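Local coordinates for protein S-adenosylmethionine:tRNA ribosyltransferase-isomerase (Thermus thermophilus, PDB 1WDI) that probably transfers and isomerises the ribose moiety of S-adenosylmethionine onto the 7-aminomethyl group of preQ1-modified tRNA, giving epoxyqueuosine, at residues R46-F51 with E195-M200; L58-S63 with V202-L207; Y233-E238 with R262-A267; A242-K247 with V272-G277. All blocks are in the same frame, centred on the assembly; numbering follows the deposited sequence.

Contact 1. Residues R46-F51 with E195-M200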
loop_
_atom_site.group_PDB
_atom_site.type_symbol
_atom_site.label_atom_id
_atom_site.label_comp_id
_atom_site.label_asym_id
_atom_site.label_seq_id
_atom_site.Cartn_x
_atom_site.Cartn_y
_atom_site.Cartn_z
ATOM N N ARG A 46 -11.467 5.339 15.554
ATOM C CA ARG A 46 -11.457 6.682 16.120
ATOM C C ARG A 46 -10.827 6.722 17.516
ATOM O O ARG A 46 -10.470 7.791 18.010
ATOM C CB ARG A 46 -12.879 7.259 16.176
ATOM C CG ARG A 46 -13.758 6.682 17.271
ATOM C CD ARG A 46 -15.102 7.405 17.322
ATOM N NE ARG A 46 -14.950 8.860 17.311
ATOM C CZ ARG A 46 -14.481 9.588 18.321
ATOM N NH1 ARG A 46 -14.106 9.009 19.454
ATOM N NH2 ARG A 46 -14.390 10.909 18.197
ATOM N N ASP A 47 -10.672 5.559 18.148
ATOM C CA ASP A 47 -10.080 5.505 19.485
ATOM C C ASP A 47 -8.564 5.412 19.485
ATOM O O ASP A 47 -7.937 5.386 20.547
ATOM C CB ASP A 47 -10.644 4.322 20.271
ATOM C CG ASP A 47 -12.104 4.489 20.579
ATOM O OD1 ASP A 47 -12.465 5.574 21.055
ATOM O OD2 ASP A 47 -12.884 3.541 20.348
ATOM N N LEU A 48 -7.976 5.369 18.296
ATOM C CA LEU A 48 -6.527 5.273 18.156
ATOM C C LEU A 48 -5.726 6.233 19.053
ATOM O O LEU A 48 -4.725 5.832 19.649
ATOM C CB LEU A 48 -6.137 5.476 16.686
ATOM C CG LEU A 48 -4.655 5.353 16.313
ATOM C CD1 LEU A 48 -4.137 3.953 16.655
ATOM C CD2 LEU A 48 -4.488 5.642 14.818
ATOM N N PRO A 49 -6.163 7.504 19.177
ATOM C CA PRO A 49 -5.434 8.466 20.017
ATOM C C PRO A 49 -5.192 7.976 21.449
ATOM O O PRO A 49 -4.184 8.318 22.074
ATOM C CB PRO A 49 -6.324 9.710 19.969
ATOM C CG PRO A 49 -6.946 9.615 18.609
ATOM C CD PRO A 49 -7.328 8.150 18.549
ATOM N N GLU A 50 -6.123 7.175 21.957
ATOM C CA GLU A 50 -6.019 6.614 23.301
ATOM C C GLU A 50 -4.805 5.719 23.459
ATOM O O GLU A 50 -4.244 5.607 24.550
ATOM C CB GLU A 50 -7.245 5.761 23.622
ATOM C CG GLU A 50 -8.461 6.509 24.092
ATOM C CD GLU A 50 -9.632 5.571 24.298
ATOM O OE1 GLU A 50 -9.403 4.437 24.776
ATOM O OE2 GLU A 50 -10.773 5.965 23.987
ATOM N N PHE A 51 -4.408 5.066 22.373
ATOM C CA PHE A 51 -3.288 4.142 22.428
ATOM C C PHE A 51 -1.964 4.697 21.953
ATOM O O PHE A 51 -0.944 4.021 22.017
ATOM C CB PHE A 51 -3.649 2.871 21.664
ATOM C CG PHE A 51 -4.867 2.190 22.213
ATOM C CD1 PHE A 51 -6.138 2.542 21.770
ATOM C CD2 PHE A 51 -4.748 1.259 23.240
ATOM C CE1 PHE A 51 -7.277 1.984 22.346
ATOM C CE2 PHE A 51 -5.883 0.691 23.824
ATOM C CZ PHE A 51 -7.150 1.057 23.377
ATOM N N GLU A 195 -6.441 15.139 12.438
ATOM C CA GLU A 195 -6.290 16.373 13.208
ATOM C C GLU A 195 -6.171 16.090 14.703
ATOM O O GLU A 195 -5.327 16.674 15.385
ATOM C CB GLU A 195 -7.467 17.315 12.949
ATOM C CG GLU A 195 -7.280 18.715 13.524
ATOM C CD GLU A 195 -5.968 19.362 13.090
ATOM O OE1 GLU A 195 -5.589 19.224 11.906
ATOM O OE2 GLU A 195 -5.322 20.019 13.931
ATOM N N ARG A 196 -7.011 15.195 15.219
ATOM C CA ARG A 196 -6.946 14.857 16.635
ATOM C C ARG A 196 -5.546 14.338 16.965
ATOM O O ARG A 196 -4.992 14.650 18.018
ATOM C CB ARG A 196 -8.003 13.800 16.982
ATOM C CG ARG A 196 -9.446 14.317 16.904
ATOM C CD ARG A 196 -10.451 13.179 17.037
ATOM N NE ARG A 196 -10.289 12.467 18.300
ATOM C CZ ARG A 196 -10.486 11.161 18.455
ATOM N NH1 ARG A 196 -10.857 10.415 17.417
ATOM N NH2 ARG A 196 -10.305 10.604 19.649
ATOM N N LEU A 197 -4.971 13.548 16.060
ATOM C CA LEU A 197 -3.628 13.014 16.277
ATOM C C LEU A 197 -2.598 14.150 16.309
ATOM O O LEU A 197 -1.688 14.149 17.140
ATOM C CB LEU A 197 -3.284 11.994 15.178
ATOM C CG LEU A 197 -4.071 10.675 15.257
ATOM C CD1 LEU A 197 -3.912 9.860 13.975
ATOM C CD2 LEU A 197 -3.586 9.888 16.467
ATOM N N ARG A 198 -2.742 15.118 15.407
ATOM C CA ARG A 198 -1.821 16.256 15.376
ATOM C C ARG A 198 -1.935 16.996 16.700
ATOM O O ARG A 198 -0.936 17.342 17.331
ATOM C CB ARG A 198 -2.177 17.234 14.246
ATOM C CG ARG A 198 -2.193 16.646 12.848
ATOM C CD ARG A 198 -2.158 17.756 11.792
ATOM N NE ARG A 198 -2.180 17.219 10.433
ATOM C CZ ARG A 198 -3.285 16.896 9.766
ATOM N NH1 ARG A 198 -4.481 17.059 10.325
ATOM N NH2 ARG A 198 -3.194 16.401 8.539
ATOM N N GLU A 199 -3.171 17.229 17.123
ATOM C CA GLU A 199 -3.423 17.940 18.366
ATOM C C GLU A 199 -2.797 17.282 19.592
ATOM O O GLU A 199 -2.525 17.955 20.587
ATOM C CB GLU A 199 -4.928 18.133 18.552
ATOM C CG GLU A 199 -5.467 19.305 17.733
ATOM C CD GLU A 199 -6.978 19.425 17.780
ATOM O OE1 GLU A 199 -7.561 19.232 18.867
ATOM O OE2 GLU A 199 -7.580 19.723 16.729
ATOM N N MET A 200 -2.554 15.976 19.539
ATOM C CA MET A 200 -1.928 15.336 20.689
ATOM C C MET A 200 -0.432 15.106 20.479
ATOM O O MET A 200 0.196 14.341 21.203
ATOM C CB MET A 200 -2.624 14.018 21.039
ATOM C CG MET A 200 -2.533 12.935 19.990
ATOM S SD MET A 200 -3.154 11.415 20.703
ATOM C CE MET A 200 -1.806 11.005 21.807
#
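Arg-196 and Pro-49 bring together two elements on one side of the mixed sheet: the end of helix 191-199 and the short turn 46-51 that precedes strand 57-73. Arg-196 reaches across with its guanidinium, whose NH1 donates to the backbone O of Arg-46 at 2.7 Å. This bond lies in the carbonyl plane on a lone pair and close to the guanidinium plane, with an N-H...O angle of 152°. A second, weak bond runs from Arg-196 NH2 to the same oxygen. The guanidinium is also sandwiched. On one face lies the guanidinium of Arg-46, nearly parallel to it, planes 9° apart and centres 4.3 Å apart; on the opposite face CG of Pro-49 sits 3.7 Å from Arg-196 NH2. Stacking two like charges would probably carry some cost, which the carbonyl grip on Arg-196 may offset in part. Arg-46 bends at chi3 (-48°), a turn that places NE on the way to the stack. Farther along, Met-200, just past the helix, sets SD 3.7 Å from CB of Pro-49, while CD2 of Leu-197 meets Pro-49 CG at 4.0 Å. Leu-48 and Leu-197 touch more loosely through their methyls, and both also pack on Phe-189. Behind the turn, Leu-48 and Phe-51 rest on Leu-343 of strand 341-344, and Phe-51 reaches strand 40-44 as well.

Contact 2. Residues L58-S63 with V202-L207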
loop_
_atom_site.group_PDB
_atom_site.type_symbol
_atom_site.label_atom_id
_atom_site.label_comp_id
_atom_site.label_asym_id
_atom_site.label_seq_id
_atom_site.Cartn_x
_atom_site.Cartn_y
_atom_site.Cartn_z
ATOM N N LEU A 58 3.779 8.343 13.373
ATOM C CA LEU A 58 2.853 7.564 12.565
ATOM C C LEU A 58 3.267 7.722 11.100
ATOM O O LEU A 58 3.261 8.829 10.558
ATOM C CB LEU A 58 1.434 8.089 12.796
ATOM C CG LEU A 58 0.206 7.192 12.631
ATOM C CD1 LEU A 58 0.387 5.886 13.387
ATOM C CD2 LEU A 58 -1.015 7.941 13.159
ATOM N N VAL A 59 3.639 6.613 10.472
ATOM C CA VAL A 59 4.079 6.628 9.080
ATOM C C VAL A 59 3.052 5.958 8.162
ATOM O O VAL A 59 2.680 4.796 8.371
ATOM C CB VAL A 59 5.453 5.910 8.929
ATOM C CG1 VAL A 59 5.965 6.035 7.503
ATOM C CG2 VAL A 59 6.460 6.516 9.892
ATOM N N PHE A 60 2.606 6.708 7.155
ATOM C CA PHE A 60 1.625 6.244 6.176
ATOM C C PHE A 60 2.275 6.143 4.809
ATOM O O PHE A 60 3.405 6.585 4.599
ATOM C CB PHE A 60 0.474 7.244 5.990
ATOM C CG PHE A 60 -0.241 7.625 7.252
ATOM C CD1 PHE A 60 0.337 8.508 8.160
ATOM C CD2 PHE A 60 -1.521 7.150 7.500
ATOM C CE1 PHE A 60 -0.360 8.915 9.299
ATOM C CE2 PHE A 60 -2.228 7.551 8.644
ATOM C CZ PHE A 60 -1.643 8.434 9.537
ATOM N N ASN A 61 1.530 5.587 3.866
ATOM C CA ASN A 61 2.012 5.506 2.502
ATOM C C ASN A 61 0.992 6.238 1.637
ATOM O O ASN A 61 -0.215 6.100 1.827
ATOM C CB ASN A 61 2.150 4.047 2.053
ATOM C CG ASN A 61 0.928 3.539 1.319
ATOM O OD1 ASN A 61 0.678 3.913 0.171
ATOM N ND2 ASN A 61 0.155 2.678 1.978
ATOM N N GLU A 62 1.477 7.059 0.718
ATOM C CA GLU A 62 0.590 7.759 -0.199
ATOM C C GLU A 62 1.066 7.360 -1.582
ATOM O O GLU A 62 2.209 7.616 -1.948
ATOM C CB GLU A 62 0.668 9.279 -0.016
ATOM C CG GLU A 62 2.069 9.861 0.030
ATOM C CD GLU A 62 2.063 11.382 0.033
ATOM O OE1 GLU A 62 1.214 11.979 0.731
ATOM O OE2 GLU A 62 2.911 11.981 -0.658
ATOM N N SER A 63 0.190 6.706 -2.334
ATOM C CA SER A 63 0.530 6.253 -3.674
ATOM C C SER A 63 0.779 7.402 -4.637
ATOM O O SER A 63 0.038 8.385 -4.658
ATOM C CB SER A 63 -0.586 5.360 -4.226
ATOM O OG SER A 63 -0.674 4.149 -3.495
ATOM N N VAL A 202 1.172 13.716 17.801
ATOM C CA VAL A 202 1.582 12.520 17.072
ATOM C C VAL A 202 2.068 12.948 15.695
ATOM O O VAL A 202 1.359 13.629 14.960
ATOM C CB VAL A 202 0.415 11.510 16.912
ATOM C CG1 VAL A 202 0.818 10.384 15.960
ATOM C CG2 VAL A 202 0.057 10.925 18.275
ATOM N N GLU A 203 3.289 12.560 15.354
ATOM C CA GLU A 203 3.836 12.923 14.059
ATOM C C GLU A 203 3.119 12.151 12.967
ATOM O O GLU A 203 2.802 10.972 13.132
ATOM C CB GLU A 203 5.335 12.621 14.007
ATOM C CG GLU A 203 6.166 13.455 14.952
ATOM C CD GLU A 203 7.652 13.298 14.710
ATOM O OE1 GLU A 203 8.044 13.119 13.539
ATOM O OE2 GLU A 203 8.429 13.373 15.685
ATOM N N LEU A 204 2.855 12.828 11.858
ATOM C CA LEU A 204 2.185 12.212 10.726
ATOM C C LEU A 204 3.168 12.303 9.562
ATOM O O LEU A 204 3.355 13.372 8.982
ATOM C CB LEU A 204 0.890 12.969 10.411
ATOM C CG LEU A 204 -0.106 13.102 11.577
ATOM C CD1 LEU A 204 -1.306 13.920 11.124
ATOM C CD2 LEU A 204 -0.563 11.721 12.056
ATOM N N ARG A 205 3.812 11.183 9.241
ATOM C CA ARG A 205 4.806 11.150 8.167
ATOM C C ARG A 205 4.352 10.272 7.008
ATOM O O ARG A 205 3.753 9.215 7.223
ATOM C CB ARG A 205 6.134 10.623 8.713
ATOM C CG ARG A 205 6.650 11.360 9.936
ATOM C CD ARG A 205 7.084 12.783 9.606
ATOM N NE ARG A 205 7.666 13.435 10.773
ATOM C CZ ARG A 205 8.325 14.585 10.733
ATOM N NH1 ARG A 205 8.489 15.217 9.577
ATOM N NH2 ARG A 205 8.825 15.098 11.848
ATOM N N PHE A 206 4.655 10.697 5.781
ATOM C CA PHE A 206 4.247 9.943 4.601
ATOM C C PHE A 206 5.379 9.549 3.645
ATOM O O PHE A 206 6.153 10.401 3.190
ATOM C CB PHE A 206 3.207 10.740 3.798
ATOM C CG PHE A 206 1.958 11.087 4.574
ATOM C CD1 PHE A 206 1.985 12.052 5.579
ATOM C CD2 PHE A 206 0.752 10.459 4.286
ATOM C CE1 PHE A 206 0.829 12.386 6.283
ATOM C CE2 PHE A 206 -0.413 10.784 4.984
ATOM C CZ PHE A 206 -0.374 11.750 5.985
ATOM N N LEU A 207 5.485 8.256 3.347
ATOM C CA LEU A 207 6.478 7.804 2.380
ATOM C C LEU A 207 5.680 7.538 1.104
ATOM O O LEU A 207 4.442 7.531 1.128
ATOM C CB LEU A 207 7.210 6.543 2.857
ATOM C CG LEU A 207 6.441 5.313 3.344
ATOM C CD1 LEU A 207 5.843 4.551 2.173
ATOM C CD2 LEU A 207 7.405 4.427 4.115
#
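The rings of Phe-60 and Phe-206 form an offset stack, planes 14° apart and centroids 4.9 Å apart, with Phe-60 CD1 over one face of Phe-206. At the edge of the Phe-60 ring lie the carbonyl O of Arg-205 and CD2 of Leu-204. The two rings are paired neighbours on adjacent parallel strands, 57-73 and 203-211, within the mixed sheet. Leu-58 and Leu-204 share their side of the sheet, which helix 191-199 covers; Phe-189 also meets Phe-60 edge-to-face. On the other side, which faces helix 258-266, Val-59 CG1 touches Leu-207 CD2. Five backbone bonds hold the strands in register, Arg-205 serving both ways: its N donates to Leu-58 O, and its O accepts from Phe-60 N at 2.8 Å. The Arg-205 side chain turns back along its own strand, bent at chi2 (-69°), and NE and NH2 both grip Glu-203 OE1. An alanine here would probably leave Glu-203 OE1 without that mate, though OE2 would keep its salt bridge to Arg-251. The two donors approach OE1 differently: NE, 2.8 Å away, uses the anti lone pair, whereas NH2, at 2.7 Å, comes from above the carboxylate plane.

Contact 3. Residues Y233-E238 with R262-A267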
loop_
_atom_site.group_PDB
_atom_site.type_symbol
_atom_site.label_atom_id
_atom_site.label_comp_id
_atom_site.label_asym_id
_atom_site.label_seq_id
_atom_site.Cartn_x
_atom_site.Cartn_y
_atom_site.Cartn_z
ATOM N N TYR A 233 9.325 2.071 -4.011
ATOM C CA TYR A 233 8.902 3.139 -3.111
ATOM C C TYR A 233 9.942 4.244 -3.005
ATOM O O TYR A 233 11.070 4.105 -3.470
ATOM C CB TYR A 233 8.666 2.561 -1.712
ATOM C CG TYR A 233 9.928 1.972 -1.119
ATOM C CD1 TYR A 233 10.887 2.786 -0.510
ATOM C CD2 TYR A 233 10.199 0.607 -1.232
ATOM C CE1 TYR A 233 12.088 2.256 -0.031
ATOM C CE2 TYR A 233 11.389 0.067 -0.758
ATOM C CZ TYR A 233 12.331 0.896 -0.159
ATOM O OH TYR A 233 13.508 0.359 0.312
ATOM N N ALA A 234 9.551 5.337 -2.366
ATOM C CA ALA A 234 10.455 6.456 -2.162
ATOM C C ALA A 234 10.214 7.003 -0.767
ATOM O O ALA A 234 9.073 7.211 -0.363
ATOM C CB ALA A 234 10.213 7.544 -3.209
ATOM N N ILE A 235 11.293 7.208 -0.025
ATOM C CA ILE A 235 11.184 7.749 1.316
ATOM C C ILE A 235 11.767 9.157 1.346
ATOM O O ILE A 235 12.967 9.346 1.148
ATOM C CB ILE A 235 11.933 6.882 2.338
ATOM C CG1 ILE A 235 11.355 5.462 2.341
ATOM C CG2 ILE A 235 11.829 7.519 3.720
ATOM C CD1 ILE A 235 12.005 4.550 3.336
ATOM N N PRO A 236 10.915 10.166 1.584
ATOM C CA PRO A 236 11.355 11.562 1.644
ATOM C C PRO A 236 12.439 11.746 2.698
ATOM O O PRO A 236 12.450 11.056 3.725
ATOM C CB PRO A 236 10.072 12.312 2.007
ATOM C CG PRO A 236 9.009 11.480 1.358
ATOM C CD PRO A 236 9.449 10.073 1.711
ATOM N N GLU A 237 13.344 12.683 2.448
ATOM C CA GLU A 237 14.429 12.959 3.380
ATOM C C GLU A 237 13.923 13.293 4.780
ATOM O O GLU A 237 14.482 12.826 5.772
ATOM C CB GLU A 237 15.274 14.120 2.865
ATOM C CG GLU A 237 15.868 13.895 1.490
ATOM C CD GLU A 237 16.339 15.187 0.864
ATOM O OE1 GLU A 237 17.327 15.771 1.363
ATOM O OE2 GLU A 237 15.712 15.625 -0.118
ATOM N N GLU A 238 12.878 14.111 4.863
ATOM C CA GLU A 238 12.324 14.499 6.161
ATOM C C GLU A 238 11.763 13.292 6.913
ATOM O O GLU A 238 11.805 13.244 8.140
ATOM C CB GLU A 238 11.218 15.552 5.981
ATOM C CG GLU A 238 9.989 15.039 5.248
ATOM C CD GLU A 238 9.028 16.148 4.843
ATOM O OE1 GLU A 238 8.428 16.795 5.734
ATOM O OE2 GLU A 238 8.873 16.370 3.622
ATOM N N ARG A 262 6.977 -2.840 4.924
ATOM C CA ARG A 262 7.928 -3.361 3.941
ATOM C C ARG A 262 8.916 -2.305 3.450
ATOM O O ARG A 262 10.099 -2.588 3.279
ATOM C CB ARG A 262 7.169 -3.955 2.747
ATOM C CG ARG A 262 6.286 -5.151 3.100
ATOM C CD ARG A 262 5.383 -5.532 1.933
ATOM N NE ARG A 262 6.153 -5.846 0.735
ATOM C CZ ARG A 262 5.619 -6.159 -0.441
ATOM N NH1 ARG A 262 4.301 -6.204 -0.585
ATOM N NH2 ARG A 262 6.405 -6.428 -1.476
ATOM N N ALA A 263 8.433 -1.087 3.226
ATOM C CA ALA A 263 9.306 -0.024 2.756
ATOM C C ALA A 263 10.322 0.372 3.826
ATOM O O ALA A 263 11.521 0.424 3.549
ATOM C CB ALA A 263 8.482 1.187 2.325
ATOM N N LEU A 264 9.856 0.635 5.048
ATOM C CA LEU A 264 10.762 1.024 6.132
ATOM C C LEU A 264 11.809 -0.050 6.446
ATOM O O LEU A 264 12.999 0.249 6.567
ATOM C CB LEU A 264 9.976 1.357 7.407
ATOM C CG LEU A 264 9.083 2.606 7.372
ATOM C CD1 LEU A 264 8.321 2.743 8.700
ATOM C CD2 LEU A 264 9.952 3.846 7.132
ATOM N N GLU A 265 11.375 -1.300 6.584
ATOM C CA GLU A 265 12.314 -2.376 6.892
ATOM C C GLU A 265 13.316 -2.610 5.752
ATOM O O GLU A 265 14.476 -2.913 5.995
ATOM C CB GLU A 265 11.552 -3.669 7.213
ATOM C CG GLU A 265 10.707 -3.615 8.503
ATOM C CD GLU A 265 11.533 -3.429 9.775
ATOM O OE1 GLU A 265 12.644 -3.992 9.860
ATOM O OE2 GLU A 265 11.068 -2.738 10.708
ATOM N N SER A 266 12.867 -2.455 4.513
ATOM C CA SER A 266 13.748 -2.637 3.362
ATOM C C SER A 266 14.767 -1.501 3.230
ATOM O O SER A 266 15.869 -1.698 2.713
ATOM C CB SER A 266 12.926 -2.718 2.079
ATOM O OG SER A 266 13.777 -2.668 0.944
ATOM N N ALA A 267 14.394 -0.317 3.706
ATOM C CA ALA A 267 15.255 0.863 3.627
ATOM C C ALA A 267 16.234 0.987 4.786
ATOM O O ALA A 267 17.046 1.907 4.816
ATOM C CB ALA A 267 14.397 2.119 3.548
#
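Tyr-233, Ile-235 and Ala-263 carry this contact, in which strand 231-235 of the mixed sheet lays two side chains against the last turns of helix 258-266. The methyl of Ala-263 sits over one face of the Tyr-233 ring in a CH-pi contact, CB being 4.0 Å from the ring centroid and 17° off its normal. Tyr-233 CG lies between the backbone N and the carbonyl carbon (chi1 62°), and beyond the ring the hydroxyl reaches Ser-266. There Tyr-233 OH and Ser-266 OG share a hydrogen bond of 3.1 Å, in which either may donate; OG lies at the ring's edge, near its plane. A phenylalanine in place of Tyr-233 would keep the ring on Ala-263 but would probably leave Ser-266 OG without this partner. Two residues along the strand, Ile-235 runs out to CD1, which presses on CB of Ala-267 at 3.4 Å, tighter than ordinary van der Waals contact. The same methyl reaches Leu-264 CD2 more loosely, at 4.4 Å. The short segments cross at -66°, with the strand and helix axes 9.4 Å apart at closest approach. Strand 231-235 runs antiparallel to both 203-211 and 277-281. Leu-207 of the former packs against Ala-263 and Leu-264, and Val-274 of strand 273-274 touches both Ile-235 and Ala-267.

Contact 4. Residues A242-K247 with V272-G277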
loop_
_atom_site.group_PDB
_atom_site.type_symbol
_atom_site.label_atom_id
_atom_site.label_comp_id
_atom_site.label_asym_id
_atom_site.label_seq_id
_atom_site.Cartn_x
_atom_site.Cartn_y
_atom_site.Cartn_z
ATOM N N ALA A 242 13.120 11.852 10.330
ATOM C CA ALA A 242 12.204 11.794 11.472
ATOM C C ALA A 242 12.163 10.407 12.120
ATOM O O ALA A 242 12.061 10.285 13.344
ATOM C CB ALA A 242 10.797 12.204 11.035
ATOM N N VAL A 243 12.245 9.365 11.300
ATOM C CA VAL A 243 12.219 7.997 11.809
ATOM C C VAL A 243 13.498 7.681 12.579
ATOM O O VAL A 243 13.456 7.094 13.664
ATOM C CB VAL A 243 12.044 6.975 10.656
ATOM C CG1 VAL A 243 12.350 5.569 11.142
ATOM C CG2 VAL A 243 10.614 7.042 10.123
ATOM N N ASN A 244 14.638 8.077 12.027
ATOM C CA ASN A 244 15.904 7.807 12.690
ATOM C C ASN A 244 16.070 8.599 13.977
ATOM O O ASN A 244 16.587 8.080 14.967
ATOM C CB ASN A 244 17.068 8.069 11.732
ATOM C CG ASN A 244 17.022 7.165 10.521
ATOM O OD1 ASN A 244 16.633 6.001 10.626
ATOM N ND2 ASN A 244 17.420 7.690 9.364
ATOM N N ARG A 245 15.624 9.852 13.982
ATOM C CA ARG A 245 15.725 10.659 15.193
ATOM C C ARG A 245 14.805 10.063 16.267
ATOM O O ARG A 245 15.161 10.003 17.441
ATOM C CB ARG A 245 15.348 12.120 14.888
ATOM C CG ARG A 245 15.446 13.077 16.075
ATOM C CD ARG A 245 15.622 14.527 15.603
ATOM N NE ARG A 245 14.702 14.840 14.513
ATOM C CZ ARG A 245 13.415 15.133 14.672
ATOM N NH1 ARG A 245 12.883 15.174 15.887
ATOM N NH2 ARG A 245 12.650 15.350 13.610
ATOM N N ALA A 246 13.621 9.614 15.866
ATOM C CA ALA A 246 12.682 9.017 16.818
ATOM C C ALA A 246 13.302 7.778 17.469
ATOM O O ALA A 246 13.223 7.597 18.687
ATOM C CB ALA A 246 11.384 8.643 16.114
ATOM N N LYS A 247 13.918 6.925 16.654
ATOM C CA LYS A 247 14.555 5.713 17.164
ATOM C C LYS A 247 15.680 6.087 18.121
ATOM O O LYS A 247 15.805 5.508 19.195
ATOM C CB LYS A 247 15.108 4.868 16.006
ATOM C CG LYS A 247 15.963 3.670 16.434
ATOM C CD LYS A 247 15.206 2.733 17.362
ATOM C CE LYS A 247 16.029 1.499 17.716
ATOM N NZ LYS A 247 15.273 0.580 18.621
ATOM N N VAL A 272 23.321 2.865 10.099
ATOM C CA VAL A 272 22.784 4.098 9.538
ATOM C C VAL A 272 21.342 4.375 9.949
ATOM O O VAL A 272 21.019 5.463 10.423
ATOM C CB VAL A 272 22.832 4.072 7.987
ATOM C CG1 VAL A 272 22.199 5.339 7.419
ATOM C CG2 VAL A 272 24.268 3.932 7.507
ATOM N N GLY A 273 20.485 3.377 9.759
ATOM C CA GLY A 273 19.076 3.528 10.061
ATOM C C GLY A 273 18.373 3.512 8.713
ATOM O O GLY A 273 18.906 2.958 7.753
ATOM N N VAL A 274 17.195 4.123 8.627
ATOM C CA VAL A 274 16.442 4.166 7.376
ATOM C C VAL A 274 17.052 5.217 6.451
ATOM O O VAL A 274 17.296 6.349 6.875
ATOM C CB VAL A 274 14.951 4.516 7.643
ATOM C CG1 VAL A 274 14.237 4.850 6.336
ATOM C CG2 VAL A 274 14.260 3.342 8.339
ATOM N N VAL A 275 17.300 4.850 5.196
ATOM C CA VAL A 275 17.887 5.796 4.248
ATOM C C VAL A 275 16.843 6.457 3.360
ATOM O O VAL A 275 15.883 5.820 2.915
ATOM C CB VAL A 275 18.959 5.127 3.329
ATOM C CG1 VAL A 275 20.102 4.583 4.171
ATOM C CG2 VAL A 275 18.341 4.021 2.504
ATOM N N ALA A 276 17.042 7.747 3.113
ATOM C CA ALA A 276 16.143 8.526 2.273
ATOM C C ALA A 276 16.300 8.147 0.812
ATOM O O ALA A 276 17.352 7.663 0.394
ATOM C CB ALA A 276 16.429 10.014 2.448
ATOM N N GLY A 277 15.240 8.349 0.037
ATOM C CA GLY A 277 15.320 8.053 -1.375
ATOM C C GLY A 277 14.527 6.873 -1.888
ATOM O O GLY A 277 13.750 6.238 -1.166
#
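Asn-244 holds the backbone of Val-274 at both its polar ends: ND2 donates to Val-274 O at 2.8 Å, while OD1 accepts from Val-274 N, also at 2.8 Å. The first bond is nearly straight, 171° at the hydrogen, and its acceptor lies almost in the amide plane of Asn-244; the second is more bent, 153°, and meets OD1 on a lone pair. Asn-244 CG stands anti to its carbonyl carbon (chi1 -62°), carrying the amide from helix 237-248 toward short strand 273-274. That strand pairs with 268-269 as a two-stranded antiparallel hairpin, where Val-272 and Gly-273 both face Arg-269 in a classic beta bulge. Gly-273 CA lies 3.5 Å from Asn-244 OD1, and a CB on this glycine would clash with that oxygen; its backbone angles by themselves also call for glycine. Beside the amide, Val-243 CG1 and Val-274 CG2 meet at 4.1 Å, and both valines touch Val-293 as well. One side-chain amide thus stands in for a strand neighbour, satisfying the N-H and the C=O of one residue together. Because the two bonds need a donor and an acceptor in the right places, they fix which way round the amide of Asn-244 is turned.

How the contacts relate
Along the chain, contacts 1 and 2 interleave and are complete before contacts 3 and 4 begin, which interleave in turn. Helix 191-199 leads directly into strand 203-211, so contacts 1 and 2 touch, with centres about 14 Å apart. Contact 2 lies about 11 Å from contact 3, centre to centre; neighbouring strands 203-211 and 231-235 join them within one mixed sheet. Contacts 3 and 4, their centres about 9 Å apart, share helix 237-248 and are tied by backbone bonds between Ile-235 O and Gly-277 N and between Ala-267 O and Val-275 N. Contacts 2 and 4 touch through Arg-205 and Ala-242. At contact 2 the sheet carries helix 191-199 on one side and helix 258-266 on the other.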